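Local structure of cell division protein SepF (Methanobrevibacter smithii, 7AL1) at residues 22-33 with 53-64. The protein probably anchors the cell-division protein FtsZ to the membrane in this archaeon, the chain here being its C-terminal SepF domain. Residues are numbered along the deposited sequence; the frame is centred on the assembly and turned at random.
Sequences IDDINYVVDQVL and NFKLAGEKIKQM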
ATOM      1  N   ILE A  22       7.116  19.877  -6.663  1.00 24.52           N
ATOM      2  CA  ILE A  22       8.171  19.103  -7.320  1.00 24.14           C
ATOM      3  C   ILE A  22       9.175  18.586  -6.293  1.00 23.96           C
ATOM      4  O   ILE A  22       9.684  17.457  -6.395  1.00 22.35           O
ATOM      5  CB  ILE A  22       8.871  19.939  -8.409  1.00 37.12           C
ATOM      6  CG1 ILE A  22       7.870  20.357  -9.491  1.00 55.06           C
ATOM      7  CG2 ILE A  22      10.026  19.145  -9.014  1.00 39.04           C
ATOM      8  CD1 ILE A  22       8.485  21.141 -10.649  1.00 61.17           C
ATOM      9  N   ASP A  23       9.488  19.396  -5.283  1.00 22.12           N
ATOM     10  CA  ASP A  23      10.424  18.937  -4.262  1.00 22.85           C
ATOM     11  C   ASP A  23       9.871  17.716  -3.548  1.00 22.62           C
ATOM     12  O   ASP A  23      10.623  16.806  -3.183  1.00 22.09           O
ATOM     13  CB  ASP A  23      10.727  20.052  -3.274  1.00 30.09           C
ATOM     14  CG  ASP A  23      11.504  21.184  -3.899  1.00 65.48           C
ATOM     15  OD1 ASP A  23      12.165  20.965  -4.939  1.00 76.85           O
ATOM     16  OD2 ASP A  23      11.437  22.300  -3.348  1.00 63.02           O
ATOM     17  N   ASP A  24       8.551  17.667  -3.328  1.00 21.15           N
ATOM     18  CA  ASP A  24       7.995  16.486  -2.682  1.00 18.95           C
ATOM     19  C   ASP A  24       8.187  15.257  -3.570  1.00 20.07           C
ATOM     20  O   ASP A  24       8.431  14.142  -3.078  1.00 18.07           O
ATOM     21  CB  ASP A  24       6.496  16.670  -2.431  1.00 20.04           C
ATOM     22  CG  ASP A  24       6.205  17.686  -1.378  1.00 27.07           C
ATOM     23  OD1 ASP A  24       7.126  18.053  -0.607  1.00 28.85           O
ATOM     24  OD2 ASP A  24       5.021  18.111  -1.302  1.00 24.32           O
ATOM     25  N   ILE A  25       8.040  15.441  -4.888  1.00 18.84           N
ATOM     26  CA  ILE A  25       8.300  14.339  -5.803  1.00 19.20           C
ATOM     27  C   ILE A  25       9.733  13.850  -5.644  1.00 21.12           C
ATOM     28  O   ILE A  25      10.001  12.645  -5.611  1.00 19.57           O
ATOM     29  CB  ILE A  25       8.006  14.763  -7.248  1.00 20.42           C
ATOM     30  CG1 ILE A  25       6.514  15.072  -7.462  1.00 21.54           C
ATOM     31  CG2 ILE A  25       8.449  13.688  -8.238  1.00 23.09           C
ATOM     32  CD1 ILE A  25       6.212  15.843  -8.771  1.00 27.92           C
ATOM     33  N   ASN A  26      10.691  14.778  -5.597  1.00 19.16           N
ATOM     34  CA  ASN A  26      12.088  14.392  -5.513  1.00 19.94           C
ATOM     35  C   ASN A  26      12.380  13.750  -4.177  1.00 20.55           C
ATOM     36  O   ASN A  26      13.241  12.886  -4.099  1.00 18.06           O
ATOM     37  CB  ASN A  26      12.952  15.595  -5.834  1.00 26.05           C
ATOM     38  CG  ASN A  26      12.957  15.891  -7.324  1.00 23.92           C
ATOM     39  OD1 ASN A  26      12.843  14.967  -8.140  1.00 26.48           O
ATOM     40  ND2 ASN A  26      13.057  17.151  -7.691  1.00 32.88           N
ATOM     41  N   TYR A  27      11.628  14.102  -3.138  1.00 18.27           N
ATOM     42  CA  TYR A  27      11.754  13.387  -1.884  1.00 16.96           C
ATOM     43  C   TYR A  27      11.286  11.946  -2.013  1.00 15.65           C
ATOM     44  O   TYR A  27      11.905  11.047  -1.446  1.00 16.98           O
ATOM     45  CB  TYR A  27      10.959  14.116  -0.804  1.00 20.60           C
ATOM     46  CG  TYR A  27      10.995  13.442   0.546  1.00 20.42           C
ATOM     47  CD1 TYR A  27      12.129  13.490   1.351  1.00 23.06           C
ATOM     48  CD2 TYR A  27       9.915  12.720   1.006  1.00 21.13           C
ATOM     49  CE1 TYR A  27      12.142  12.863   2.594  1.00 26.28           C
ATOM     50  CE2 TYR A  27       9.925  12.099   2.241  1.00 26.91           C
ATOM     51  CZ  TYR A  27      11.042  12.158   3.007  1.00 27.76           C
ATOM     52  OH  TYR A  27      11.017  11.522   4.228  1.00 33.18           O
ATOM     53  N   VAL A  28      10.162  11.718  -2.698  1.00 17.60           N
ATOM     54  CA  VAL A  28       9.693  10.357  -2.965  1.00 17.05           C
ATOM     55  C   VAL A  28      10.796   9.556  -3.632  1.00 18.16           C
ATOM     56  O   VAL A  28      11.085   8.419  -3.251  1.00 18.89           O
ATOM     57  CB  VAL A  28       8.424  10.388  -3.835  1.00 18.56           C
ATOM     58  CG1 VAL A  28       8.102   9.029  -4.400  1.00 20.72           C
ATOM     59  CG2 VAL A  28       7.261  10.923  -3.065  1.00 19.62           C
ATOM     60  N   VAL A  29      11.412  10.139  -4.664  1.00 18.21           N
ATOM     61  CA  VAL A  29      12.475   9.438  -5.389  1.00 19.84           C
ATOM     62  C   VAL A  29      13.590   9.066  -4.437  1.00 20.46           C
ATOM     63  O   VAL A  29      14.110   7.938  -4.448  1.00 20.37           O
ATOM     64  CB  VAL A  29      13.001  10.321  -6.532  1.00 19.14           C
ATOM     65  CG1 VAL A  29      14.212   9.703  -7.218  1.00 22.17           C
ATOM     66  CG2 VAL A  29      11.898  10.560  -7.543  1.00 21.83           C
ATOM     67  N   ASP A  30      13.998  10.015  -3.602  1.00 18.58           N
ATOM     68  CA  ASP A  30      15.097   9.741  -2.686  1.00 19.80           C
ATOM     69  C   ASP A  30      14.747   8.623  -1.702  1.00 17.68           C
ATOM     70  O   ASP A  30      15.601   7.803  -1.357  1.00 17.24           O
ATOM     71  CB  ASP A  30      15.501  11.017  -1.947  1.00 17.52           C
ATOM     72  CG  ASP A  30      16.169  12.039  -2.841  1.00 22.20           C
ATOM     73  OD1 ASP A  30      16.463  11.704  -3.991  1.00 23.12           O
ATOM     74  OD2 ASP A  30      16.363  13.168  -2.364  1.00 25.13           O
ATOM     75  N   GLN A  31      13.488   8.563  -1.261  1.00 16.43           N
ATOM     76  CA  GLN A  31      13.079   7.504  -0.335  1.00 15.72           C
ATOM     77  C   GLN A  31      13.215   6.135  -0.982  1.00 18.86           C
ATOM     78  O   GLN A  31      13.694   5.182  -0.359  1.00 18.94           O
ATOM     79  CB  GLN A  31      11.655   7.743   0.142  1.00 17.93           C
ATOM     80  CG  GLN A  31      11.570   8.872   1.146  1.00 18.85           C
ATOM     81  CD  GLN A  31      12.295   8.496   2.428  1.00 25.62           C
ATOM     82  OE1 GLN A  31      12.037   7.442   3.013  1.00 28.25           O
ATOM     83  NE2 GLN A  31      13.231   9.332   2.843  1.00 30.26           N
ATOM     84  N   VAL A  32      12.767   6.007  -2.226  1.00 17.76           N
ATOM     85  CA  VAL A  32      12.842   4.723  -2.916  1.00 18.37           C
ATOM     86  C   VAL A  32      14.283   4.380  -3.245  1.00 21.41           C
ATOM     87  O   VAL A  32      14.732   3.258  -2.983  1.00 21.56           O
ATOM     88  CB  VAL A  32      11.973   4.753  -4.183  1.00 18.48           C
ATOM     89  CG1 VAL A  32      12.063   3.427  -4.924  1.00 20.24           C
ATOM     90  CG2 VAL A  32      10.529   5.038  -3.841  1.00 18.82           C
ATOM     91  N   LEU A  33      15.026   5.341  -3.820  1.00 18.49           N
ATOM     92  CA  LEU A  33      16.341   5.036  -4.402  1.00 20.33           C
ATOM     93  C   LEU A  33      17.459   5.086  -3.376  1.00 20.71           C
ATOM     94  O   LEU A  33      18.404   4.294  -3.453  1.00 22.36           O
ATOM     95  CB  LEU A  33      16.645   6.036  -5.525  1.00 19.56           C
ATOM     96  CG  LEU A  33      15.634   5.982  -6.651  1.00 19.23           C
ATOM     97  CD1 LEU A  33      16.198   6.807  -7.804  1.00 23.30           C
ATOM     98  CD2 LEU A  33      15.358   4.569  -7.108  1.00 23.81           C
ATOM     99  N   ASN A  53       3.034  19.130 -13.043  1.00 24.53           N
ATOM    100  CA  ASN A  53       3.738  18.381 -12.013  1.00 24.39           C
ATOM    101  C   ASN A  53       3.224  16.950 -11.911  1.00 22.10           C
ATOM    102  O   ASN A  53       3.997  16.033 -11.601  1.00 21.79           O
ATOM    103  CB  ASN A  53       3.644  19.120 -10.680  1.00 25.21           C
ATOM    104  CG  ASN A  53       4.457  20.396 -10.672  1.00 31.32           C
ATOM    105  OD1 ASN A  53       5.215  20.660 -11.603  1.00 37.83           O
ATOM    106  ND2 ASN A  53       4.301  21.193  -9.629  1.00 36.42           N
ATOM    107  N   PHE A  54       1.944  16.731 -12.171  1.00 20.40           N
ATOM    108  CA  PHE A  54       1.445  15.368 -12.301  1.00 20.37           C
ATOM    109  C   PHE A  54       2.216  14.633 -13.383  1.00 23.55           C
ATOM    110  O   PHE A  54       2.653  13.494 -13.194  1.00 21.48           O
ATOM    111  CB  PHE A  54      -0.055  15.398 -12.565  1.00 21.35           C
ATOM    112  CG  PHE A  54      -0.678  14.040 -12.727  1.00 19.40           C
ATOM    113  CD1 PHE A  54      -0.850  13.205 -11.647  1.00 22.52           C
ATOM    114  CD2 PHE A  54      -1.134  13.625 -13.974  1.00 21.57           C
ATOM    115  CE1 PHE A  54      -1.429  11.960 -11.792  1.00 23.59           C
ATOM    116  CE2 PHE A  54      -1.692  12.375 -14.139  1.00 27.16           C
ATOM    117  CZ  PHE A  54      -1.860  11.549 -13.049  1.00 24.40           C
ATOM    118  N   LYS A  55       2.409  15.275 -14.539  1.00 25.13           N
ATOM    119  CA  LYS A  55       3.138  14.596 -15.599  1.00 25.79           C
ATOM    120  C   LYS A  55       4.586  14.322 -15.198  1.00 24.84           C
ATOM    121  O   LYS A  55       5.115  13.236 -15.472  1.00 25.26           O
ATOM    122  CB  LYS A  55       3.062  15.372 -16.908  1.00 34.66           C
ATOM    123  CG  LYS A  55       3.723  14.616 -18.052  1.00 68.70           C
ATOM    124  CD  LYS A  55       2.972  14.766 -19.357  1.00 81.90           C
ATOM    125  CE  LYS A  55       3.323  13.634 -20.314  1.00 80.79           C
ATOM    126  NZ  LYS A  55       2.526  12.399 -20.053  1.00 78.80           N
ATOM    127  N   LEU A  56       5.241  15.294 -14.552  1.00 23.28           N
ATOM    128  CA  LEU A  56       6.611  15.091 -14.085  1.00 24.27           C
ATOM    129  C   LEU A  56       6.703  13.915 -13.121  1.00 26.53           C
ATOM    130  O   LEU A  56       7.645  13.111 -13.185  1.00 23.89           O
ATOM    131  CB  LEU A  56       7.105  16.352 -13.375  1.00 30.27           C
ATOM    132  CG  LEU A  56       8.526  16.298 -12.826  1.00 33.71           C
ATOM    133  CD1 LEU A  56       9.499  16.008 -13.958  1.00 41.08           C
ATOM    134  CD2 LEU A  56       8.915  17.586 -12.124  1.00 46.51           C
ATOM    135  N   ALA A  57       5.756  13.813 -12.189  1.00 23.07           N
ATOM    136  CA  ALA A  57       5.770  12.670 -11.288  1.00 21.82           C
ATOM    137  C   ALA A  57       5.718  11.370 -12.070  1.00 23.44           C
ATOM    138  O   ALA A  57       6.448  10.423 -11.761  1.00 21.11           O
ATOM    139  CB  ALA A  57       4.604  12.754 -10.308  1.00 22.74           C
ATOM    140  N   GLY A  58       4.888  11.311 -13.105  1.00 22.34           N
ATOM    141  CA  GLY A  58       4.838  10.112 -13.922  1.00 20.12           C
ATOM    142  C   GLY A  58       6.155   9.830 -14.611  1.00 22.01           C
ATOM    143  O   GLY A  58       6.563   8.674 -14.736  1.00 23.20           O
ATOM    144  N   GLU A  59       6.848  10.886 -15.043  1.00 21.95           N
ATOM    145  CA  GLU A  59       8.144  10.689 -15.689  1.00 23.07           C
ATOM    146  C   GLU A  59       9.176  10.182 -14.696  1.00 25.77           C
ATOM    147  O   GLU A  59      10.020   9.346 -15.044  1.00 25.05           O
ATOM    148  CB  GLU A  59       8.609  11.985 -16.345  1.00 31.11           C
ATOM    149  CG  GLU A  59       7.781  12.373 -17.567  1.00 45.61           C
ATOM    150  CD  GLU A  59       8.015  13.804 -18.011  1.00 69.28           C
ATOM    151  OE1 GLU A  59       8.854  14.491 -17.392  1.00 70.71           O
ATOM    152  OE2 GLU A  59       7.357  14.242 -18.980  1.00 77.82           O
ATOM    153  N   LYS A  60       9.135  10.663 -13.447  1.00 22.66           N
ATOM    154  CA  LYS A  60      10.085  10.183 -12.447  1.00 22.26           C
ATOM    155  C   LYS A  60       9.788   8.737 -12.070  1.00 21.25           C
ATOM    156  O   LYS A  60      10.711   7.953 -11.816  1.00 21.27           O
ATOM    157  CB  LYS A  60      10.057  11.081 -11.209  1.00 24.89           C
ATOM    158  CG  LYS A  60      10.417  12.536 -11.481  1.00 30.74           C
ATOM    159  CD  LYS A  60      11.909  12.798 -11.552  1.00 39.24           C
ATOM    160  CE  LYS A  60      12.179  14.298 -11.654  1.00 44.45           C
ATOM    161  NZ  LYS A  60      13.397  14.738 -10.919  1.00 63.03           N
ATOM    162  N   ILE A  61       8.508   8.361 -12.015  1.00 23.41           N
ATOM    163  CA  ILE A  61       8.176   6.963 -11.758  1.00 22.72           C
ATOM    164  C   ILE A  61       8.715   6.085 -12.885  1.00 24.36           C
ATOM    165  O   ILE A  61       9.292   5.018 -12.634  1.00 21.97           O
ATOM    166  CB  ILE A  61       6.660   6.809 -11.534  1.00 24.76           C
ATOM    167  CG1 ILE A  61       6.266   7.483 -10.211  1.00 23.18           C
ATOM    168  CG2 ILE A  61       6.246   5.355 -11.530  1.00 23.31           C
ATOM    169  CD1 ILE A  61       4.777   7.730 -10.051  1.00 26.35           C
ATOM    170  N   LYS A  62       8.561   6.540 -14.131  1.00 22.22           N
ATOM    171  CA  LYS A  62       9.101   5.814 -15.274  0.52 22.81           C
ATOM    172  C   LYS A  62      10.600   5.605 -15.128  1.00 22.88           C
ATOM    173  O   LYS A  62      11.109   4.495 -15.341  1.00 21.55           O
ATOM    174  CB  LYS A  62       8.801   6.632 -16.525  0.52 24.85           C
ATOM    175  CG  LYS A  62       9.263   6.031 -17.811  0.52 28.07           C
ATOM    176  CD  LYS A  62       9.111   7.043 -18.954  0.52 31.14           C
ATOM    177  CE  LYS A  62       7.718   7.644 -19.023  0.52 36.47           C
ATOM    178  NZ  LYS A  62       6.626   6.630 -18.965  0.52 40.87           N
ATOM    179  N   GLN A  63      11.316   6.657 -14.736  1.00 21.66           N
ATOM    180  CA  GLN A  63      12.761   6.567 -14.567  1.00 23.18           C
ATOM    181  C   GLN A  63      13.133   5.586 -13.455  1.00 21.11           C
ATOM    182  O   GLN A  63      14.099   4.815 -13.578  1.00 21.21           O
ATOM    183  CB  GLN A  63      13.322   7.970 -14.320  1.00 27.84           C
ATOM    184  CG  GLN A  63      14.854   8.074 -14.281  1.00 52.42           C
ATOM    185  CD  GLN A  63      15.359   9.518 -14.334  1.00 58.03           C
ATOM    186  OE1 GLN A  63      16.230   9.855 -15.138  1.00 55.90           O
ATOM    187  NE2 GLN A  63      14.808  10.374 -13.475  1.00 49.56           N
ATOM    188  N   MET A  64      12.376   5.578 -12.355  1.00 20.61           N
ATOM    189  CA  MET A  64      12.724   4.653 -11.285  1.00 19.94           C
ATOM    190  C   MET A  64      12.536   3.207 -11.724  1.00 20.63           C
ATOM    191  O   MET A  64      13.336   2.336 -11.369  1.00 19.71           O
ATOM    192  CB  MET A  64      11.896   4.915 -10.031  1.00 21.71           C
ATOM    193  CG  MET A  64      12.269   6.195  -9.288  1.00 21.71           C
ATOM    194  SD  MET A  64      11.522   6.375  -7.651  1.00 25.74           S
ATOM    195  CE  MET A  64       9.898   6.727  -8.212  1.00 25.31           C
TER
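Lys60 reaches across to Asn26, its NZ donating a 2.8 Å hydrogen bond to Asn26 OD1. NZ sits in the plane of the Asn26 amide, where a lone pair of OD1 points, at 133° to the C=O bond. The lysine chain is kinked about CB-CG (chi2 -82°) and again near its end, which swings the ammonium back toward the N-terminal end of the pair, while its first carbons stay in the interface: CG lies 4.0 Å from Ile25 CG2, and CB faces Val29 CG2. An alanine in place of Lys60 would probably leave Asn26 OD1 without this donor and strip the cover from Ile25 CG2. Deeper in, Ile25 CD1 rests against Ala57 CB at 3.8 Å and against the backbone O of Asn53. Helices 22-33 and 51-68 run nearly parallel here, at 15° with axes 10.2 Å apart, side by side over one face of the mixed sheet of this alpha/beta SepF domain; Val28 and Ile61 both pack on Leu41 of strand 39-42. Toward the C-terminal ends, Met64, bent at its last torsion, lays its SD 3.9 Å from Val32 CB and equally near Val29 CA, as Leu33 CD2 meets its CG. At the other end Ile22 crosses Asn53 at about a right angle, CG1 3.4 Å from Asn53 OD1, and its CG2 touches Leu56 CD2.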